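Local coordinates for D-2-hydroxyacid dehydrogensase protein (Ketogulonicigenium vulgare, PDB 4LSW) that probably catalyses the NAD(P)-dependent interconversion of D-2-hydroxyacids and 2-oxoacids, at residues A[5-10]-A[59-64]; A[107-112]-A[161-166]. All coordinates share one frame; numbering follows the deposited sequence.

Contact 1 (A[5-10]-A[59-64])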
loop_
_atom_site.group_PDB
_atom_site.type_symbol
_atom_site.label_atom_id
_atom_site.label_comp_id
_atom_site.label_asym_id
_atom_site.label_seq_id
_atom_site.Cartn_x
_atom_site.Cartn_y
_atom_site.Cartn_z
ATOM N N GLU A 5 17.580 24.267 -6.088
ATOM C CA GLU A 5 17.826 23.207 -7.041
ATOM C C GLU A 5 17.592 21.857 -6.401
ATOM O O GLU A 5 18.108 21.553 -5.318
ATOM C CB GLU A 5 19.217 23.330 -7.655
ATOM C CG GLU A 5 19.423 24.703 -8.270
ATOM C CD GLU A 5 20.525 24.739 -9.293
ATOM O OE1 GLU A 5 20.691 23.753 -10.041
ATOM O OE2 GLU A 5 21.221 25.769 -9.346
ATOM N N ILE A 6 16.758 21.069 -7.069
ATOM C CA ILE A 6 16.389 19.755 -6.570
ATOM C C ILE A 6 16.591 18.683 -7.640
ATOM O O ILE A 6 16.601 18.971 -8.840
ATOM C CB ILE A 6 14.941 19.736 -6.041
ATOM C CG1 ILE A 6 13.930 19.798 -7.179
ATOM C CG2 ILE A 6 14.698 20.887 -5.072
ATOM C CD1 ILE A 6 12.508 19.707 -6.677
ATOM N N LEU A 7 16.791 17.451 -7.194
ATOM C CA LEU A 7 16.991 16.331 -8.099
ATOM C C LEU A 7 15.785 15.403 -7.996
ATOM O O LEU A 7 15.463 14.910 -6.911
ATOM C CB LEU A 7 18.282 15.591 -7.737
ATOM C CG LEU A 7 18.797 14.480 -8.667
ATOM C CD1 LEU A 7 19.251 15.032 -10.006
ATOM C CD2 LEU A 7 19.947 13.751 -7.993
ATOM N N GLN A 8 15.105 15.191 -9.118
ATOM C CA GLN A 8 13.899 14.362 -9.142
ATOM C C GLN A 8 14.225 13.011 -9.776
ATOM O O GLN A 8 14.744 12.950 -10.890
ATOM C CB GLN A 8 12.792 15.070 -9.922
ATOM C CG GLN A 8 11.462 14.320 -9.933
ATOM C CD GLN A 8 10.379 15.089 -10.648
ATOM O OE1 GLN A 8 10.353 16.321 -10.615
ATOM N NE2 GLN A 8 9.479 14.370 -11.312
ATOM N N LEU A 9 13.933 11.924 -9.064
ATOM C CA LEU A 9 14.412 10.609 -9.496
ATOM C C LEU A 9 13.451 9.836 -10.403
ATOM O O LEU A 9 13.885 8.957 -11.144
ATOM C CB LEU A 9 14.801 9.758 -8.289
ATOM C CG LEU A 9 15.812 10.348 -7.312
ATOM C CD1 LEU A 9 16.251 9.272 -6.334
ATOM C CD2 LEU A 9 17.011 10.945 -8.042
ATOM N N GLY A 10 12.164 10.164 -10.339
ATOM C CA GLY A 10 11.169 9.536 -11.191
ATOM C C GLY A 10 10.035 10.492 -11.502
ATOM O O GLY A 10 9.862 11.495 -10.820
ATOM N N ARG A 59 23.170 5.346 -1.268
ATOM C CA ARG A 59 24.352 5.978 -0.696
ATOM C C ARG A 59 25.184 6.692 -1.759
ATOM O O ARG A 59 25.632 7.808 -1.548
ATOM C CB ARG A 59 25.209 4.941 0.041
ATOM C CG ARG A 59 26.520 5.509 0.559
ATOM C CD ARG A 59 27.295 4.500 1.398
ATOM N NE ARG A 59 26.625 4.188 2.659
ATOM C CZ ARG A 59 26.781 4.888 3.776
ATOM N NH1 ARG A 59 27.576 5.950 3.785
ATOM N NH2 ARG A 59 26.139 4.533 4.881
ATOM N N ALA A 60 25.376 6.053 -2.909
ATOM C CA ALA A 60 26.201 6.651 -3.953
ATOM C C ALA A 60 25.563 7.938 -4.471
ATOM O O ALA A 60 26.254 8.916 -4.746
ATOM C CB ALA A 60 26.447 5.667 -5.081
ATOM N N LEU A 61 24.240 7.939 -4.599
ATOM C CA LEU A 61 23.543 9.140 -5.038
ATOM C C LEU A 61 23.682 10.259 -4.006
ATOM O O LEU A 61 23.952 11.414 -4.346
ATOM C CB LEU A 61 22.071 8.837 -5.285
ATOM C CG LEU A 61 21.284 10.085 -5.652
ATOM C CD1 LEU A 61 21.814 10.663 -6.961
ATOM C CD2 LEU A 61 19.795 9.794 -5.735
ATOM N N ILE A 62 23.493 9.908 -2.742
ATOM C CA ILE A 62 23.666 10.851 -1.646
ATOM C C ILE A 62 25.088 11.421 -1.635
ATOM O O ILE A 62 25.275 12.624 -1.442
ATOM C CB ILE A 62 23.305 10.177 -0.304
ATOM C CG1 ILE A 62 21.792 9.950 -0.238
ATOM C CG2 ILE A 62 23.782 11.010 0.868
ATOM C CD1 ILE A 62 21.350 8.935 0.801
ATOM N N GLU A 63 26.078 10.570 -1.878
ATOM C CA GLU A 63 27.474 11.007 -1.930
ATOM C C GLU A 63 27.725 11.978 -3.083
ATOM O O GLU A 63 28.592 12.854 -2.997
ATOM C CB GLU A 63 28.421 9.807 -2.062
ATOM C CG GLU A 63 28.477 8.908 -0.832
ATOM C CD GLU A 63 29.206 7.596 -1.090
ATOM O OE1 GLU A 63 28.890 6.917 -2.094
ATOM O OE2 GLU A 63 30.087 7.247 -0.279
ATOM N N ALA A 64 26.964 11.818 -4.162
ATOM C CA ALA A 64 27.121 12.670 -5.335
ATOM C C ALA A 64 26.467 14.028 -5.116
ATOM O O ALA A 64 26.630 14.941 -5.931
ATOM C CB ALA A 64 26.531 11.990 -6.566
#

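Contact 2 (A[107-112]-A[161-166])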
loop_
_atom_site.group_PDB
_atom_site.type_symbol
_atom_site.label_atom_id
_atom_site.label_comp_id
_atom_site.label_asym_id
_atom_site.label_seq_id
_atom_site.Cartn_x
_atom_site.Cartn_y
_atom_site.Cartn_z
ATOM N N LEU A 107 -11.223 0.307 -0.665
ATOM C CA LEU A 107 -11.060 -0.717 -1.692
ATOM C C LEU A 107 -11.048 -2.113 -1.074
ATOM O O LEU A 107 -11.648 -3.027 -1.608
ATOM C CB LEU A 107 -9.826 -0.493 -2.568
ATOM C CG LEU A 107 -9.853 -1.397 -3.811
ATOM C CD1 LEU A 107 -10.873 -0.934 -4.851
ATOM C CD2 LEU A 107 -8.475 -1.587 -4.465
ATOM N N GLY A 108 -10.396 -2.260 0.078
ATOM C CA GLY A 108 -10.377 -3.551 0.752
ATOM C C GLY A 108 -11.777 -4.085 1.030
ATOM O O GLY A 108 -12.103 -5.230 0.723
ATOM N N VAL A 109 -12.620 -3.231 1.601
ATOM C CA VAL A 109 -13.985 -3.630 1.907
ATOM C C VAL A 109 -14.792 -3.894 0.630
ATOM O O VAL A 109 -15.551 -4.858 0.548
ATOM C CB VAL A 109 -14.649 -2.574 2.799
ATOM C CG1 VAL A 109 -16.111 -2.886 3.010
ATOM C CG2 VAL A 109 -13.918 -2.518 4.122
ATOM N N ALA A 110 -14.596 -3.045 -0.376
ATOM C CA ALA A 110 -15.256 -3.225 -1.665
ATOM C C ALA A 110 -14.893 -4.560 -2.298
ATOM O O ALA A 110 -15.735 -5.217 -2.900
ATOM C CB ALA A 110 -14.897 -2.104 -2.593
ATOM N N MET A 111 -13.629 -4.939 -2.161
ATOM C CA MET A 111 -13.138 -6.202 -2.692
ATOM C C MET A 111 -13.775 -7.411 -2.015
ATOM O O MET A 111 -14.148 -8.375 -2.677
ATOM C CB MET A 111 -11.612 -6.264 -2.570
ATOM C CG MET A 111 -10.905 -5.348 -3.576
ATOM S SD MET A 111 -9.158 -5.055 -3.221
ATOM C CE MET A 111 -8.456 -6.707 -3.374
ATOM N N MET A 112 -13.885 -7.371 -0.691
ATOM C CA MET A 112 -14.578 -8.427 0.040
ATOM C C MET A 112 -16.005 -8.590 -0.476
ATOM O O MET A 112 -16.446 -9.700 -0.773
ATOM C CB MET A 112 -14.619 -8.123 1.544
ATOM C CG MET A 112 -15.579 -9.036 2.308
ATOM S SD MET A 112 -15.841 -8.589 4.033
ATOM C CE MET A 112 -16.602 -6.997 3.804
ATOM N N ALA A 161 -11.885 -1.802 9.899
ATOM C CA ALA A 161 -12.783 -2.239 10.952
ATOM C C ALA A 161 -13.994 -1.317 11.120
ATOM O O ALA A 161 -15.102 -1.794 11.355
ATOM C CB ALA A 161 -12.013 -2.374 12.259
ATOM N N ARG A 162 -13.778 -0.007 10.991
ATOM C CA ARG A 162 -14.881 0.955 11.113
ATOM C C ARG A 162 -15.925 0.703 10.037
ATOM O O ARG A 162 -17.133 0.748 10.306
ATOM C CB ARG A 162 -14.374 2.395 11.046
ATOM C CG ARG A 162 -13.521 2.777 12.249
ATOM C CD ARG A 162 -12.995 4.195 12.125
ATOM N NE ARG A 162 -14.082 5.149 12.286
ATOM C CZ ARG A 162 -14.432 6.062 11.386
ATOM N NH1 ARG A 162 -13.766 6.173 10.242
ATOM N NH2 ARG A 162 -15.449 6.876 11.641
ATOM N N ARG A 163 -15.456 0.414 8.827
ATOM C CA ARG A 163 -16.361 0.117 7.714
ATOM C C ARG A 163 -17.078 -1.210 7.931
ATOM O O ARG A 163 -18.264 -1.339 7.634
ATOM C CB ARG A 163 -15.606 0.115 6.378
ATOM C CG ARG A 163 -15.235 1.517 5.897
ATOM C CD ARG A 163 -13.895 1.482 5.192
ATOM N NE ARG A 163 -13.564 2.803 4.670
ATOM C CZ ARG A 163 -13.101 3.807 5.407
ATOM N NH1 ARG A 163 -12.920 3.649 6.716
ATOM N NH2 ARG A 163 -12.830 4.973 4.839
ATOM N N LEU A 164 -16.364 -2.212 8.443
ATOM C CA LEU A 164 -16.982 -3.516 8.702
ATOM C C LEU A 164 -18.068 -3.433 9.773
ATOM O O LEU A 164 -19.048 -4.183 9.728
ATOM C CB LEU A 164 -15.936 -4.547 9.103
ATOM C CG LEU A 164 -14.827 -4.825 8.099
ATOM C CD1 LEU A 164 -13.772 -5.742 8.720
ATOM C CD2 LEU A 164 -15.386 -5.405 6.784
ATOM N N ALA A 165 -17.895 -2.540 10.744
ATOM C CA ALA A 165 -18.884 -2.400 11.815
ATOM C C ALA A 165 -20.246 -1.949 11.288
ATOM O O ALA A 165 -21.277 -2.314 11.852
ATOM C CB ALA A 165 -18.373 -1.442 12.901
ATOM N N GLY A 166 -20.247 -1.165 10.211
ATOM C CA GLY A 166 -21.490 -0.717 9.596
ATOM C C GLY A 166 -22.264 -1.864 8.956
ATOM O O GLY A 166 -23.479 -1.752 8.724
#

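Contact 1 (A[5-10]-A[59-64])
Leu61, on the short helix 59-63, sets one methyl against Leu7 of strand 5-8 and the other against Leu9 just past it, and these three leucines make up the whole touching surface. The work is divided by branch. Leu61 CD2 lies 3.6 Å from Leu9 CD1 and 3.8 Å from Leu9 CD2, so that the forks of the two leucines face each other tip to tip. Leu61 CD1 turns to the other neighbour and lies 3.8 Å from Leu7 CD2, where the two chains cross at a slant. With CG of Leu61 opposite the backbone N (chi1 176°), the isobutyl group extends from the helix toward the strand; the backbones stay well apart, the CA atoms of Leu7 and Leu61 being 10.2 Å from each other. Strand 5-8 belongs to the parallel part of a mixed sheet, between strands 25-28 and 48-52, and helix 59-63 follows strand 48-52 in an alternating alpha/beta arrangement. Ile49 of that strand touches both Leu9 and Leu61 and continues the apolar layer between sheet and helix. Leu7 and Leu61 are buried, whereas Leu9 is partly exposed. Away from the leucines the helix opens to solvent: Ala60 and Glu63 are exposed, and partly exposed Arg59 makes a salt bridge with Glu88. On the strand, buried Gln8 takes no part in the leucine cluster; its NE2 donates to Gly10 O at 2.9 Å, nearly in the amide plane, and also bonds Gln17 OE1.

Contact 2 (A[107-112]-A[161-166])
Helix segments 107-112 and 161-165 run in roughly the same direction, their axes inclined at 44° with a signed crossing angle of -44° and approaching to 10.1 Å. The CA atoms come nearest at Val109 and Arg163, 7.3 Å apart. There Val109 sends one branch across: CG2 lies 3.9 Å from Arg163 CB and 4.1 Å from Arg163 CD, meeting the aliphatic part of the arginine at a slant. The same methyl is 4.2 Å from Leu164 CD2. One turn further along, Met112 closes on that leucine branch, its CE 3.6 Å from Leu164 CD2. The methionine chain is extended through CG and SD and bends only at its last torsion (chi3 64°), which sets the terminal methyl against the leucine. Met112 and Leu164 also touch Phe202 of strand 200-203, so this end of the contact faces the parallel sheet of the Rossmann-type domain, and both helices pack over it. The polar end of Arg163 is held elsewhere: NE makes a salt bridge with Asp106, directly before segment 107-112, and NH1 makes one with Glu159 of its own helix. Its chain thus serves twice, its CB and CD resting on the Val109 methyl while the guanidinium links the two helices through Asp106. Between the segments themselves the contact is apolar, and with two carboxylates beside it the arginine's positive charge is probably well stabilised at this partly exposed edge.

How the contacts relate
Contacts 1 and 2 lie on opposite sides of the chain's centre, with their own centres 40 Å apart and nearest atoms about 23 Å from each other. They follow in series: segments 5-10 and 59-64 are closed before 107-112 begins. Contact 1 joins a strand and a helix around the mixed sheet that includes strands 5-8 and 48-52, whereas contact 2 pairs helices 101-116 and 155-165 beside the seven-stranded parallel sheet of the NAD-binding family region. The two share no strand or helix. Each lies in a different lobe, consistent with the two-domain build of this dehydrogenase family, in which substrate and cofactor meet in the cleft between the lobes.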